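PDB 2B9S: topoisomerase I-like protein from Leishmania donovani, which probably relaxes supercoiled DNA as the large subunit of a heterodimeric type IB topoisomerase, cutting and resealing one strand at a time. Local coordinates for residues A275-V279 and L346-F350. Residue numbers count along the deposited sequence, not the author numbering.
Sequences AQRAV and LLQRF
This is a buried, apolar helix-helix contact in the catalytic core, joining helix 272-287 to helix 341-351. Residues 275-279 are regular alpha-helix and 346-349 have helical phi/psi, with bonds from Val279 N to Ala275 O (3.2 Å) and from Phe350 N to Leu346 O (2.8 Å). The segment axes pass 11.1 Å apart at a crossing angle of -122°, a steep crossing with the two helical segments running more antiparallel than parallel. The nearest CA pairs are Ala275-Leu346 at 7.9 Å and Gln276-Phe350 at 8.1 Å.

Ala275 and Val279, one turn apart, both point toward the second helix. Val279 has chi1 t and spreads its methyls: CG2 lies 3.5 Å from Leu346 CD1 and 3.8 Å from Phe350 CE2, while CG1 meets Leu347 CD2 at 4.0 Å. The CA-to-CB bond of Leu347 points sideways, but chi1 m and chi2 t bring its end nearer. In the type IB topoisomerase core, the chain between these helices passes through strands 313-315, 320-326 and 332-338; Leu347 also touches Ile313, so helix 341-351 packs on strand 313-315 as well. The nearest atom of this contact lies about 12 Å from the bound DNA.

Phe350, chi1 m, extends its ring to the small side chain of Ala275, with CZ 4.3 Å from Ala275 CB. Gln276 (chi1 m, chi2 t) lays its CG over one ring face, a CH-pi contact 3.9 Å from the Phe350 centroid; its OE1 accepts a hydrogen bond from Gln363 N. At the exposed margin, Arg349 NH2 comes within 4.1 Å of Ala275 CB.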
ATOM      1  N   ALA D 275      16.155 -27.417  -1.756  1.00 32.49           N
ATOM      2  CA  ALA D 275      17.202 -26.730  -0.989  1.00 31.95           C
ATOM      3  C   ALA D 275      17.054 -25.208  -1.049  1.00 30.81           C
ATOM      4  O   ALA D 275      17.250 -24.528  -0.040  1.00 30.35           O
ATOM      5  CB  ALA D 275      18.596 -27.153  -1.455  1.00 30.61           C
ATOM      6  N   GLN D 276      16.717 -24.700  -2.239  1.00 30.47           N
ATOM      7  CA  GLN D 276      16.427 -23.274  -2.467  1.00 30.07           C
ATOM      8  C   GLN D 276      15.177 -22.820  -1.707  1.00 29.61           C
ATOM      9  O   GLN D 276      15.202 -21.783  -1.026  1.00 26.33           O
ATOM     10  CB  GLN D 276      16.274 -22.973  -3.968  1.00 30.28           C
ATOM     11  CG  GLN D 276      17.594 -22.935  -4.720  1.00 30.19           C
ATOM     12  CD  GLN D 276      17.476 -22.458  -6.151  1.00 29.05           C
ATOM     13  OE1 GLN D 276      16.398 -22.146  -6.635  1.00 31.28           O
ATOM     14  NE2 GLN D 276      18.593 -22.404  -6.835  1.00 27.83           N
ATOM     15  N   ARG D 277      14.102 -23.609  -1.839  1.00 30.31           N
ATOM     16  CA  ARG D 277      12.860 -23.440  -1.056  1.00 30.55           C
ATOM     17  C   ARG D 277      13.126 -23.314   0.453  1.00 31.43           C
ATOM     18  O   ARG D 277      12.527 -22.454   1.120  1.00 32.33           O
ATOM     19  CB  ARG D 277      11.880 -24.585  -1.336  1.00 28.99           C
ATOM     20  CG  ARG D 277      10.441 -24.324  -0.873  1.00 29.67           C
ATOM     21  CD  ARG D 277       9.515 -25.456  -1.308  1.00 31.57           C
ATOM     22  NE  ARG D 277       9.868 -26.722  -0.647  1.00 33.58           N
ATOM     23  CZ  ARG D 277       9.388 -27.921  -0.971  1.00 33.61           C
ATOM     24  NH1 ARG D 277       8.516 -28.073  -1.970  1.00 33.17           N
ATOM     25  NH2 ARG D 277       9.791 -28.979  -0.283  1.00 34.02           N
ATOM     26  N   ALA D 278      14.042 -24.147   0.966  1.00 31.49           N
ATOM     27  CA  ALA D 278      14.473 -24.139   2.383  1.00 30.26           C
ATOM     28  C   ALA D 278      15.170 -22.855   2.836  1.00 30.55           C
ATOM     29  O   ALA D 278      14.888 -22.336   3.917  1.00 31.01           O
ATOM     30  CB  ALA D 278      15.378 -25.349   2.658  1.00 29.15           C
ATOM     31  N   VAL D 279      16.104 -22.357   2.030  1.00 29.58           N
ATOM     32  CA  VAL D 279      16.814 -21.108   2.355  1.00 28.69           C
ATOM     33  C   VAL D 279      15.861 -19.902   2.270  1.00 30.03           C
ATOM     34  O   VAL D 279      15.957 -18.957   3.070  1.00 30.05           O
ATOM     35  CB  VAL D 279      18.084 -20.939   1.466  1.00 27.63           C
ATOM     36  CG1 VAL D 279      18.809 -19.637   1.738  1.00 24.35           C
ATOM     37  CG2 VAL D 279      19.040 -22.128   1.685  1.00 28.87           C
ATOM     38  N   LEU D 346      25.217 -23.331   1.418  1.00 33.39           N
ATOM     39  CA  LEU D 346      24.196 -23.373   0.370  1.00 30.85           C
ATOM     40  C   LEU D 346      24.218 -22.103  -0.504  1.00 31.47           C
ATOM     41  O   LEU D 346      24.179 -22.201  -1.718  1.00 32.75           O
ATOM     42  CB  LEU D 346      22.817 -23.572   0.992  1.00 28.78           C
ATOM     43  CG  LEU D 346      22.388 -24.993   1.384  1.00 27.09           C
ATOM     44  CD1 LEU D 346      21.058 -25.005   2.133  1.00 25.74           C
ATOM     45  CD2 LEU D 346      22.325 -25.920   0.185  1.00 27.68           C
ATOM     46  N   LEU D 347      24.316 -20.931   0.123  1.00 30.18           N
ATOM     47  CA  LEU D 347      24.462 -19.655  -0.567  1.00 29.71           C
ATOM     48  C   LEU D 347      25.715 -19.553  -1.451  1.00 32.25           C
ATOM     49  O   LEU D 347      25.682 -18.878  -2.490  1.00 32.72           O
ATOM     50  CB  LEU D 347      24.438 -18.494   0.442  1.00 27.21           C
ATOM     51  CG  LEU D 347      23.096 -18.169   1.117  1.00 27.10           C
ATOM     52  CD1 LEU D 347      23.248 -17.040   2.149  1.00 23.62           C
ATOM     53  CD2 LEU D 347      21.988 -17.847   0.078  1.00 23.20           C
ATOM     54  N   GLN D 348      26.811 -20.194  -1.036  1.00 32.19           N
ATOM     55  CA  GLN D 348      28.011 -20.276  -1.875  1.00 33.99           C
ATOM     56  C   GLN D 348      27.719 -21.122  -3.117  1.00 33.06           C
ATOM     57  O   GLN D 348      28.142 -20.790  -4.203  1.00 32.23           O
ATOM     58  CB  GLN D 348      29.204 -20.859  -1.098  1.00 34.85           C
ATOM     59  CG  GLN D 348      29.696 -19.997   0.083  1.00 36.51           C
ATOM     60  CD  GLN D 348      30.777 -20.690   0.895  1.00 37.70           C
ATOM     61  OE1 GLN D 348      30.607 -21.830   1.343  1.00 38.46           O
ATOM     62  NE2 GLN D 348      31.908 -20.011   1.075  1.00 38.00           N
ATOM     63  N   ARG D 349      26.996 -22.216  -2.934  1.00 33.76           N
ATOM     64  CA  ARG D 349      26.554 -23.052  -4.025  1.00 38.47           C
ATOM     65  C   ARG D 349      25.643 -22.268  -4.983  1.00 36.62           C
ATOM     66  O   ARG D 349      25.789 -22.358  -6.215  1.00 36.82           O
ATOM     67  CB  ARG D 349      25.832 -24.297  -3.482  1.00 39.73           C
ATOM     68  CG  ARG D 349      25.758 -25.451  -4.471  1.00 45.35           C
ATOM     69  CD  ARG D 349      25.222 -26.741  -3.827  1.00 47.68           C
ATOM     70  NE  ARG D 349      23.818 -27.038  -4.181  1.00 52.16           N
ATOM     71  CZ  ARG D 349      23.014 -27.826  -3.459  1.00 53.26           C
ATOM     72  NH1 ARG D 349      23.469 -28.387  -2.335  1.00 54.70           N
ATOM     73  NH2 ARG D 349      21.760 -28.053  -3.848  1.00 53.17           N
ATOM     74  N   PHE D 350      24.718 -21.495  -4.409  1.00 34.01           N
ATOM     75  CA  PHE D 350      23.683 -20.800  -5.173  1.00 31.26           C
ATOM     76  C   PHE D 350      24.225 -19.637  -5.989  1.00 31.44           C
ATOM     77  O   PHE D 350      23.515 -19.123  -6.845  1.00 33.35           O
ATOM     78  CB  PHE D 350      22.558 -20.276  -4.257  1.00 27.25           C
ATOM     79  CG  PHE D 350      21.745 -21.349  -3.590  1.00 26.24           C
ATOM     80  CD1 PHE D 350      21.848 -22.687  -3.980  1.00 25.34           C
ATOM     81  CD2 PHE D 350      20.851 -21.016  -2.570  1.00 25.61           C
ATOM     82  CE1 PHE D 350      21.099 -23.664  -3.350  1.00 26.14           C
ATOM     83  CE2 PHE D 350      20.081 -21.991  -1.946  1.00 25.01           C
ATOM     84  CZ  PHE D 350      20.198 -23.314  -2.332  1.00 25.81           C
TER